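Local coordinates for protein putative Scyalone Dehydratase (Novosphingobium aromaticivorans DSM 12444, PDB 3EF8) that is of unknown function but, as a SnoaL-like protein of the NTF2 clan, is probably a lyase related to scytalone dehydratase, at residues Leu32-Glu38 and Gly52-Lys57; Val42-Pro46 and Arg141-Pro145; Ser91-Ala95 and Ile107-Tyr112; Glu9-Glu14 and Ile77-Phe81. All coordinates share one frame; numbering follows the deposited sequence.

Overall arrangement
From the N terminus, helix 3-25 comes first, and interaction 4 ties its residues 9-14 to strand 67-81, closing a loop of 62 residues. Within that loop lies interaction 1, a short closure in which helix 53-59 packs on the turn between helix 29-33 and strand 36-37. Interaction 2 starts on strand 40-43, between the two segments of interaction 1, and ends in the tail after strand 122-136, so it crosses both earlier closures. The long loop of interaction 2 encloses interaction 3, the hairpin of strands 86-99 and 106-119. Packing links neighbours: Phe36 and Tyr56 meet Val42, Tyr44 reaches Tyr112, and Ser91 touches Ile77.

Interaction 1 of 4, residues Leu32-Glu38 and Gly52-Lys57; sequences LAALFVE and GRDAYK
Glu38 and Arg53 bring the two backbones together, their CA atoms 4.8 Å apart, while at the other end the CA atoms of Ala33 and Lys57 stand 6.2 Å apart. In this SnoaL-like, NTF2-clan fold the contact seats helix 53-59 on the type I beta turn that runs from Ala33 to Phe36. Gly52, at the N-cap position, has a positive phi that favours glycine; next to it, Arg53 N donates to Glu38 O at 3.0 Å. Arg53 is extended as far as NE, its CG opposite the backbone N (chi1 179°), and NE donates to Ala33 O at 2.8 Å. That bond is nearly straight (165°) and close to the guanidinium plane, but it arrives above the carbonyl plane. Phe36 N grips the same oxygen from the opposite face. With a leucine in place of Arg53, Ala33 O would probably lose its second donor and the turn its polar tie to the helix. Lys57 CE lies over one guanidinium face and 3.5 Å from Ala33 CB, its NZ being paired with Glu30. Deeper in, the Phe36 and Tyr56 rings stack face to face, centroids 4.0 Å apart and planes at 26°. Toward solvent, Glu38 bends back at its second torsion, and one water donates to Glu38 OE1 and Asp54 OD1 while accepting from Arg53 NH1 at 3.0 Å.

Interaction 2 of 4, residues Val42-Pro46 and Arg141-Pro145; sequences VSYAP and RAANP
A classic beta bulge, in which Tyr44 and Ala45 both face Phe48, follows Ser43 where the chain turns a corner in this NTF2-like fold, and the irregular tail 141-145 packs against it. The backbones approach most closely at Ala45 and Ala143, CA to CA 4.3 Å. Asn144 carries the contact. Its CG lies opposite its own carbonyl carbon (chi1 -66°), which turns the amide across the bulge so that the two ends of the group do different work. Asn144 ND2 donates to Ser43 OG at 3.1 Å, with an N-H...O angle of 151° and the hydroxyl somewhat tilted from the amide plane; the same nitrogen also bonds Leu130 O on strand 122-136, and this buried amide is thereby tied to two strands. Asn144 OD1 instead rests on the peptide between Ala45 and Pro46, 3.3 Å from Pro46 N, which has no hydrogen to give, so this is plain packing. The proline ring slides past the amide in the opposite direction, its CD 3.4 Å from Ala143 O. On the more exposed flank, Ala45 CB meets Ala142 CB at 3.7 Å. Where direct backbone bonds are lacking, water fills in: Tyr44 O accepts from two waters. One also accepts from Asn144 N at 3.0 Å, and the other donates to Ala142 O at 2.9 Å.

Interaction 3 of 4, residues Ser91-Ala95 and Ile107-Tyr112; sequences SVVLA and ILYGQY
Val93 and Gly110 form the tight middle of this contact, an antiparallel hydrogen-bonded pair. Val93 N donates to Gly110 O at 2.9 Å, almost straight at 171°, and Gly110 N returns a bond of similar length. Gly110 leaves room for Val93 CG1, which lies over it, 3.7 Å from Gly110 C. On the same face the fit slackens away from the glycine: Val93 CG1 is 4.1 Å from Tyr112 CD2 and 4.5 Å from Leu108 CD2. At the Ser91-Tyr112 end the backbone bonds are more bent, Ser91 N reaching Tyr112 O at 148°, and a water enters. It accepts from Ser91 OG and donates to Tyr112 O at 2.9 Å. Leu94 and Tyr109 run side by side on the other face; with its CG opposite the backbone N (chi1 177°), Leu94 brings CD1 to 3.5 Å from Tyr109 CE1, while Ile107 CG2 covers one face of that ring. Here the neighbours are protein: His73 and Ile96 of the second subunit, and Leu94 of the third. The two segments belong to the antiparallel hairpin of strands 86-99 and 106-119 in the curved sheet of an NTF2-like fold, its Leu94-Tyr109 face turned to the trimer interface.

Interaction 4 of 4, residues Glu9-Glu14 and Ile77-Phe81; sequences EMRAIE and ICIDF
Three residues of helix 3-25, Glu9, Met10 and Ile13, gather round the Phe81 ring. Met10, a selenomethionine, sets CG at the edge of the ring, 3.7 Å from Phe81 CE2. Glu9 CB approaches obliquely at 3.7 Å from Phe81 CZ, and Ile13 CD1 comes to 3.9 Å from Phe81 CE1. From within the strand, Ile79 CG2 covers one face of the Phe81 ring. Two residues earlier in the strand, Ile79 and Ile13 reach toward each other tip to tip, Ile79 CD1 lying 3.9 Å from Ile13 CG2. Met10 runs past Ile79 and bends at its third torsion (76°), which folds CE back to 4.1 Å from Ile79 CB. Beyond them Glu14 CG packs on Ile77 CG2 at 4.1 Å. An alanine in place of Phe81 removes the ring that Met10 CG, Glu9 CB and Ile13 CD1 share, and would probably open a gap between helix and strand there.

In the next shell, polar partners hold the carboxylates of Glu14 and Glu9. A water donates to Glu14 OE2 and, at 2.7 Å, to Ile77 O; outside the two segments, Glu14 OE2 also forms a salt bridge to Arg11 of the second subunit. Glu9 leads its carboxylate away from the strand to Lys118 and Trp123.

Helix 3-25 thus lies across strand 67-81, the segment axes 9.9 Å apart at 127°; Trp123 of strand 122-136 also meets Ile13, and strand 86-99 runs beside strand 67-81, the outermost strand within this chain, Val89 and Ser91 touching Ile77 and Ala87 touching Phe81.

Interaction 1 of 4, residues Leu32-Glu38 and Gly52-Lys57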
# COMPACT_ATOMS: atom_id res chain seq x y z
N LEU A 32 -13.89 7.33 -14.75
CA LEU A 32 -13.40 8.22 -13.69
C LEU A 32 -14.44 9.26 -13.35
O LEU A 32 -14.76 9.51 -12.18
CB LEU A 32 -12.14 8.95 -14.09
CG LEU A 32 -10.95 8.03 -14.23
CD1 LEU A 32 -9.81 8.83 -14.74
CD2 LEU A 32 -10.58 7.31 -12.95
N ALA A 33 -14.97 9.90 -14.39
CA ALA A 33 -15.97 10.98 -14.18
C ALA A 33 -17.25 10.46 -13.54
O ALA A 33 -17.96 11.22 -12.85
CB ALA A 33 -16.27 11.71 -15.50
N ALA A 34 -17.56 9.19 -13.70
CA ALA A 34 -18.75 8.61 -13.09
C ALA A 34 -18.65 8.50 -11.57
O ALA A 34 -19.62 8.24 -10.88
CB ALA A 34 -19.07 7.27 -13.70
N LEU A 35 -17.42 8.66 -11.08
CA LEU A 35 -17.14 8.55 -9.64
C LEU A 35 -17.07 9.91 -8.96
O LEU A 35 -16.67 9.99 -7.81
CB LEU A 35 -15.83 7.78 -9.42
CG LEU A 35 -15.90 6.34 -9.90
CD1 LEU A 35 -14.53 5.61 -9.73
CD2 LEU A 35 -17.03 5.56 -9.22
N PHE A 36 -17.50 10.95 -9.66
CA PHE A 36 -17.61 12.32 -9.10
C PHE A 36 -19.04 12.83 -9.23
O PHE A 36 -19.70 12.57 -10.24
CB PHE A 36 -16.71 13.32 -9.82
CG PHE A 36 -15.28 13.19 -9.47
CD1 PHE A 36 -14.55 12.12 -9.98
CD2 PHE A 36 -14.63 14.11 -8.65
CE1 PHE A 36 -13.24 11.96 -9.65
CE2 PHE A 36 -13.27 13.92 -8.35
CZ PHE A 36 -12.62 12.85 -8.85
N VAL A 37 -19.50 13.52 -8.19
CA VAL A 37 -20.79 14.23 -8.25
C VAL A 37 -20.64 15.42 -9.16
O VAL A 37 -19.54 15.91 -9.44
CB VAL A 37 -21.31 14.65 -6.85
CG1 VAL A 37 -21.58 13.41 -5.98
CG2 VAL A 37 -20.40 15.62 -6.18
N GLU A 38 -21.81 15.93 -9.60
CA GLU A 38 -21.79 17.10 -10.48
C GLU A 38 -21.16 18.33 -9.85
O GLU A 38 -20.38 19.06 -10.45
CB GLU A 38 -23.23 17.46 -10.88
CG GLU A 38 -23.34 18.69 -11.71
CD GLU A 38 -22.72 18.52 -13.10
OE1 GLU A 38 -22.46 17.36 -13.52
OE2 GLU A 38 -22.51 19.56 -13.76
N GLY A 52 -16.69 21.67 -10.44
CA GLY A 52 -17.72 20.95 -11.14
C GLY A 52 -17.17 19.83 -12.02
O GLY A 52 -16.01 19.80 -12.44
N ARG A 53 -18.06 18.91 -12.31
CA ARG A 53 -17.68 17.66 -12.97
C ARG A 53 -17.17 17.86 -14.39
O ARG A 53 -16.26 17.17 -14.82
CB ARG A 53 -18.82 16.67 -12.91
CG ARG A 53 -18.58 15.35 -13.55
CD ARG A 53 -19.77 14.51 -13.24
NE ARG A 53 -19.71 13.21 -13.86
CZ ARG A 53 -20.28 12.89 -15.01
NH1 ARG A 53 -20.95 13.79 -15.69
NH2 ARG A 53 -20.17 11.65 -15.47
N ASP A 54 -17.75 18.81 -15.13
CA ASP A 54 -17.29 19.02 -16.51
C ASP A 54 -15.89 19.55 -16.54
O ASP A 54 -15.09 19.12 -17.37
CB ASP A 54 -18.23 19.98 -17.28
CG ASP A 54 -19.51 19.32 -17.73
OD1 ASP A 54 -19.72 18.10 -17.58
OD2 ASP A 54 -20.39 20.06 -18.23
N ALA A 55 -15.57 20.48 -15.64
CA ALA A 55 -14.21 21.02 -15.53
C ALA A 55 -13.25 19.88 -15.15
O ALA A 55 -12.12 19.84 -15.61
CB ALA A 55 -14.12 22.19 -14.51
N TYR A 56 -13.72 18.98 -14.28
CA TYR A 56 -12.88 17.84 -13.84
C TYR A 56 -12.59 16.95 -15.06
O TYR A 56 -11.43 16.52 -15.31
CB TYR A 56 -13.54 17.03 -12.71
CG TYR A 56 -12.88 15.67 -12.53
CD1 TYR A 56 -11.62 15.56 -11.99
CD2 TYR A 56 -13.49 14.53 -13.00
CE1 TYR A 56 -10.98 14.30 -11.89
CE2 TYR A 56 -12.88 13.29 -12.91
CZ TYR A 56 -11.64 13.17 -12.33
OH TYR A 56 -11.00 11.93 -12.25
N LYS A 57 -13.62 16.72 -15.86
CA LYS A 57 -13.46 15.88 -17.04
C LYS A 57 -12.35 16.45 -17.92
O LYS A 57 -11.58 15.71 -18.52
CB LYS A 57 -14.76 15.81 -17.86
CG LYS A 57 -15.88 14.94 -17.28
CD LYS A 57 -17.07 14.83 -18.29
CE LYS A 57 -17.85 13.52 -18.11
NZ LYS A 57 -19.02 13.34 -19.01
O HOH W 1 -20.08 20.41 -14.63
O HOH W 2 -21.16 16.74 -15.77
O HOH W 3 -23.24 20.12 -16.35

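Interaction 2 of 4, residues Val42-Pro46 and Arg141-Pro145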
# COMPACT_ATOMS: atom_id res chain seq x y z
N VAL A 42 -12.09 19.74 -7.11
CA VAL A 42 -10.79 19.08 -7.10
C VAL A 42 -9.70 20.14 -7.03
O VAL A 42 -9.70 21.12 -7.78
CB VAL A 42 -10.63 18.13 -8.32
CG1 VAL A 42 -9.34 17.42 -8.28
CG2 VAL A 42 -11.73 17.11 -8.34
N SER A 43 -8.76 19.95 -6.12
CA SER A 43 -7.65 20.85 -5.93
C SER A 43 -6.36 20.11 -6.01
O SER A 43 -6.05 19.27 -5.16
CB SER A 43 -7.73 21.58 -4.60
OG SER A 43 -6.61 22.39 -4.39
N TYR A 44 -5.55 20.47 -7.00
CA TYR A 44 -4.22 19.90 -7.15
C TYR A 44 -3.10 20.90 -6.82
O TYR A 44 -1.97 20.49 -6.54
CB TYR A 44 -4.02 19.32 -8.54
CG TYR A 44 -5.04 18.28 -8.93
CD1 TYR A 44 -5.24 17.15 -8.13
CD2 TYR A 44 -5.78 18.40 -10.10
CE1 TYR A 44 -6.15 16.18 -8.48
CE2 TYR A 44 -6.70 17.44 -10.46
CZ TYR A 44 -6.89 16.33 -9.65
OH TYR A 44 -7.80 15.36 -10.00
N ALA A 45 -3.43 22.18 -6.84
CA ALA A 45 -2.50 23.27 -6.49
C ALA A 45 -3.26 24.56 -6.21
O ALA A 45 -4.43 24.67 -6.54
CB ALA A 45 -1.47 23.49 -7.56
N PRO A 46 -2.60 25.54 -5.59
CA PRO A 46 -3.36 26.68 -5.13
C PRO A 46 -4.03 27.40 -6.28
O PRO A 46 -5.02 28.13 -6.09
CB PRO A 46 -2.32 27.56 -4.43
CG PRO A 46 -1.22 26.60 -4.05
CD PRO A 46 -1.19 25.59 -5.16
N ARG A 141 4.95 21.46 -11.36
CA ARG A 141 5.70 22.24 -10.41
C ARG A 141 4.88 22.76 -9.24
O ARG A 141 5.30 22.67 -8.09
CB ARG A 141 6.39 23.42 -11.12
CG ARG A 141 7.21 24.24 -10.19
N ALA A 142 3.72 23.30 -9.54
CA ALA A 142 2.83 23.87 -8.54
C ALA A 142 2.28 22.73 -7.70
O ALA A 142 2.09 21.60 -8.16
CB ALA A 142 1.67 24.63 -9.17
N ALA A 143 2.05 23.03 -6.42
CA ALA A 143 1.49 22.01 -5.54
C ALA A 143 0.92 22.62 -4.28
O ALA A 143 1.29 23.71 -3.85
CB ALA A 143 2.58 21.06 -5.17
N ASN A 144 -0.02 21.86 -3.67
CA ASN A 144 -0.51 22.19 -2.33
C ASN A 144 0.44 21.51 -1.36
O ASN A 144 0.67 20.31 -1.46
CB ASN A 144 -1.89 21.61 -2.08
CG ASN A 144 -2.97 22.21 -2.95
OD1 ASN A 144 -2.99 23.44 -3.14
ND2 ASN A 144 -3.87 21.38 -3.50
N PRO A 145 1.02 22.23 -0.40
CA PRO A 145 1.94 21.57 0.52
C PRO A 145 1.18 20.72 1.52
O PRO A 145 0.01 20.90 1.75
CB PRO A 145 2.61 22.72 1.24
CG PRO A 145 1.71 23.89 1.05
CD PRO A 145 0.96 23.69 -0.22
O HOH W 4 -0.68 19.10 -4.54
O HOH W 5 -0.13 19.74 -8.43

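Interaction 3 of 4, residues Ser91-Ala95 and Ile107-Tyr112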
# COMPACT_ATOMS: atom_id res chain seq x y z
N SER A 91 -5.58 9.82 2.88
CA SER A 91 -4.83 8.66 2.40
C SER A 91 -3.52 9.09 1.77
O SER A 91 -3.24 10.27 1.59
CB SER A 91 -5.61 7.87 1.38
OG SER A 91 -5.89 8.65 0.21
N VAL A 92 -2.68 8.10 1.55
CA VAL A 92 -1.37 8.27 0.93
C VAL A 92 -1.37 7.67 -0.46
O VAL A 92 -2.03 6.66 -0.72
CB VAL A 92 -0.25 7.64 1.79
CG1 VAL A 92 1.11 7.65 1.08
CG2 VAL A 92 -0.14 8.37 3.12
N VAL A 93 -0.68 8.34 -1.39
CA VAL A 93 -0.55 7.87 -2.76
C VAL A 93 0.89 7.88 -3.21
O VAL A 93 1.65 8.79 -2.90
CB VAL A 93 -1.48 8.66 -3.74
CG1 VAL A 93 -1.09 10.12 -3.83
CG2 VAL A 93 -1.46 8.02 -5.11
N LEU A 94 1.25 6.82 -3.91
CA LEU A 94 2.48 6.71 -4.69
C LEU A 94 2.02 6.57 -6.15
O LEU A 94 1.31 5.64 -6.50
CB LEU A 94 3.30 5.50 -4.29
CG LEU A 94 4.57 5.25 -5.08
CD1 LEU A 94 5.60 6.35 -4.84
CD2 LEU A 94 5.13 3.86 -4.65
N ALA A 95 2.41 7.51 -7.01
CA ALA A 95 1.96 7.50 -8.39
C ALA A 95 3.16 7.65 -9.31
O ALA A 95 3.90 8.60 -9.20
CB ALA A 95 0.93 8.63 -8.64
N ILE A 107 7.69 10.62 -10.40
CA ILE A 107 7.12 10.04 -9.19
C ILE A 107 6.48 11.11 -8.33
O ILE A 107 7.11 12.11 -8.02
CB ILE A 107 8.19 9.35 -8.31
CG1 ILE A 107 9.18 8.54 -9.15
CG2 ILE A 107 7.47 8.53 -7.20
CD1 ILE A 107 8.62 7.43 -9.95
N LEU A 108 5.21 10.86 -7.95
CA LEU A 108 4.47 11.68 -7.01
C LEU A 108 4.29 10.89 -5.72
O LEU A 108 3.82 9.76 -5.73
CB LEU A 108 3.09 12.07 -7.57
CG LEU A 108 2.07 12.56 -6.50
CD1 LEU A 108 2.58 13.87 -6.18
CD2 LEU A 108 0.65 12.62 -7.11
N TYR A 109 4.70 11.52 -4.63
CA TYR A 109 4.43 11.05 -3.26
C TYR A 109 3.44 12.02 -2.67
O TYR A 109 3.74 13.20 -2.55
CB TYR A 109 5.68 11.02 -2.42
CG TYR A 109 6.83 10.26 -3.00
CD1 TYR A 109 7.00 8.90 -2.78
CD2 TYR A 109 7.75 10.93 -3.79
CE1 TYR A 109 8.08 8.21 -3.31
CE2 TYR A 109 8.85 10.27 -4.29
CZ TYR A 109 9.00 8.91 -4.06
OH TYR A 109 10.11 8.25 -4.57
N GLY A 110 2.23 11.56 -2.36
CA GLY A 110 1.20 12.51 -2.01
C GLY A 110 0.27 12.04 -0.91
O GLY A 110 0.36 10.89 -0.43
N GLN A 111 -0.59 12.95 -0.53
CA GLN A 111 -1.70 12.71 0.40
C GLN A 111 -2.97 13.19 -0.25
O GLN A 111 -2.98 14.29 -0.82
CB GLN A 111 -1.48 13.49 1.70
CG GLN A 111 -0.15 13.27 2.35
CD GLN A 111 0.07 14.21 3.55
OE1 GLN A 111 -0.67 15.20 3.70
NE2 GLN A 111 1.09 13.94 4.35
N TYR A 112 -4.03 12.43 -0.15
CA TYR A 112 -5.33 12.90 -0.55
C TYR A 112 -6.20 13.18 0.64
O TYR A 112 -6.35 12.34 1.50
CB TYR A 112 -6.04 11.87 -1.43
CG TYR A 112 -5.77 11.98 -2.89
CD1 TYR A 112 -6.25 13.06 -3.59
CD2 TYR A 112 -5.10 11.01 -3.56
CE1 TYR A 112 -6.08 13.22 -4.92
CE2 TYR A 112 -4.91 11.15 -4.99
CZ TYR A 112 -5.42 12.25 -5.61
OH TYR A 112 -5.24 12.46 -6.99
O HOH W 6 -8.10 10.10 0.75

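Interaction 4 of 4, residues Glu9-Glu14 and Ile77-Phe81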
# COMPACT_ATOMS: atom_id res chain seq x y z
N GLU A 9 -19.31 0.24 4.83
CA GLU A 9 -19.10 1.42 4.00
C GLU A 9 -17.61 1.77 3.86
O GLU A 9 -17.20 2.33 2.85
CB GLU A 9 -19.85 2.62 4.52
CG GLU A 9 -21.38 2.44 4.53
CD GLU A 9 -22.03 2.15 3.20
OE1 GLU A 9 -21.35 1.98 2.17
OE2 GLU A 9 -23.30 2.13 3.15
N MSE A 10 -16.81 1.41 4.86
CA MSE A 10 -15.35 1.61 4.73
C MSE A 10 -14.85 0.78 3.57
O MSE A 10 -14.07 1.24 2.72
CB MSE A 10 -14.61 1.25 6.00
CG MSE A 10 -14.79 2.28 7.04
SE MSE A 10 -13.82 1.80 8.66
CE MSE A 10 -12.15 2.30 7.88
N ARG A 11 -15.31 -0.46 3.49
CA ARG A 11 -14.94 -1.32 2.37
C ARG A 11 -15.40 -0.75 1.05
O ARG A 11 -14.69 -0.78 0.03
CB ARG A 11 -15.46 -2.76 2.55
CG ARG A 11 -14.70 -3.55 3.56
CD ARG A 11 -13.28 -3.86 3.12
NE ARG A 11 -12.66 -4.78 4.00
CZ ARG A 11 -11.46 -5.24 3.84
NH1 ARG A 11 -10.76 -4.70 2.87
NH2 ARG A 11 -10.94 -6.12 4.66
N ALA A 12 -16.63 -0.22 1.00
CA ALA A 12 -17.14 0.34 -0.24
C ALA A 12 -16.41 1.58 -0.71
O ALA A 12 -16.17 1.78 -1.92
CB ALA A 12 -18.69 0.64 -0.13
N ILE A 13 -16.05 2.43 0.24
CA ILE A 13 -15.31 3.66 -0.04
C ILE A 13 -13.92 3.27 -0.59
O ILE A 13 -13.47 3.81 -1.60
CB ILE A 13 -15.21 4.59 1.20
CG1 ILE A 13 -16.60 5.18 1.48
CG2 ILE A 13 -14.11 5.67 1.00
CD1 ILE A 13 -16.68 5.76 2.88
N GLU A 14 -13.26 2.35 0.10
CA GLU A 14 -11.92 1.92 -0.35
C GLU A 14 -12.04 1.33 -1.75
O GLU A 14 -11.22 1.67 -2.65
CB GLU A 14 -11.35 0.90 0.60
CG GLU A 14 -10.89 1.49 1.93
CD GLU A 14 -10.49 0.52 2.98
OE1 GLU A 14 -10.89 -0.65 2.91
OE2 GLU A 14 -9.81 0.98 3.94
N ILE A 77 -5.29 4.47 4.25
CA ILE A 77 -6.62 5.07 4.12
C ILE A 77 -7.31 5.18 5.48
O ILE A 77 -7.48 4.18 6.14
CB ILE A 77 -7.47 4.31 3.12
CG1 ILE A 77 -6.84 4.39 1.69
CG2 ILE A 77 -8.91 4.87 3.07
CD1 ILE A 77 -7.44 3.45 0.66
N CYS A 78 -7.64 6.41 5.86
CA CYS A 78 -8.25 6.79 7.16
C CYS A 78 -9.59 7.43 6.86
O CYS A 78 -9.67 8.40 6.13
CB CYS A 78 -7.34 7.78 7.82
SG CYS A 78 -5.70 7.11 8.19
N ILE A 79 -10.65 6.86 7.40
CA ILE A 79 -12.02 7.28 7.09
C ILE A 79 -12.74 7.71 8.35
O ILE A 79 -12.78 6.97 9.30
CB ILE A 79 -12.78 6.14 6.45
CG1 ILE A 79 -12.07 5.70 5.14
CG2 ILE A 79 -14.25 6.59 6.17
CD1 ILE A 79 -12.68 4.46 4.47
N ASP A 80 -13.28 8.92 8.30
CA ASP A 80 -14.11 9.48 9.40
C ASP A 80 -15.47 9.78 8.80
O ASP A 80 -15.60 10.62 7.94
CB ASP A 80 -13.51 10.76 9.94
CG ASP A 80 -12.15 10.57 10.58
OD1 ASP A 80 -11.97 9.52 11.20
OD2 ASP A 80 -11.30 11.48 10.48
N PHE A 81 -16.48 9.09 9.30
CA PHE A 81 -17.84 9.31 8.85
C PHE A 81 -18.46 10.57 9.45
O PHE A 81 -18.41 10.76 10.67
CB PHE A 81 -18.72 8.12 9.14
CG PHE A 81 -18.42 6.94 8.29
CD1 PHE A 81 -18.94 6.83 7.00
CD2 PHE A 81 -17.59 5.96 8.76
CE1 PHE A 81 -18.64 5.74 6.20
CE2 PHE A 81 -17.28 4.88 7.97
CZ PHE A 81 -17.80 4.76 6.71
O HOH W 7 -7.58 1.58 5.33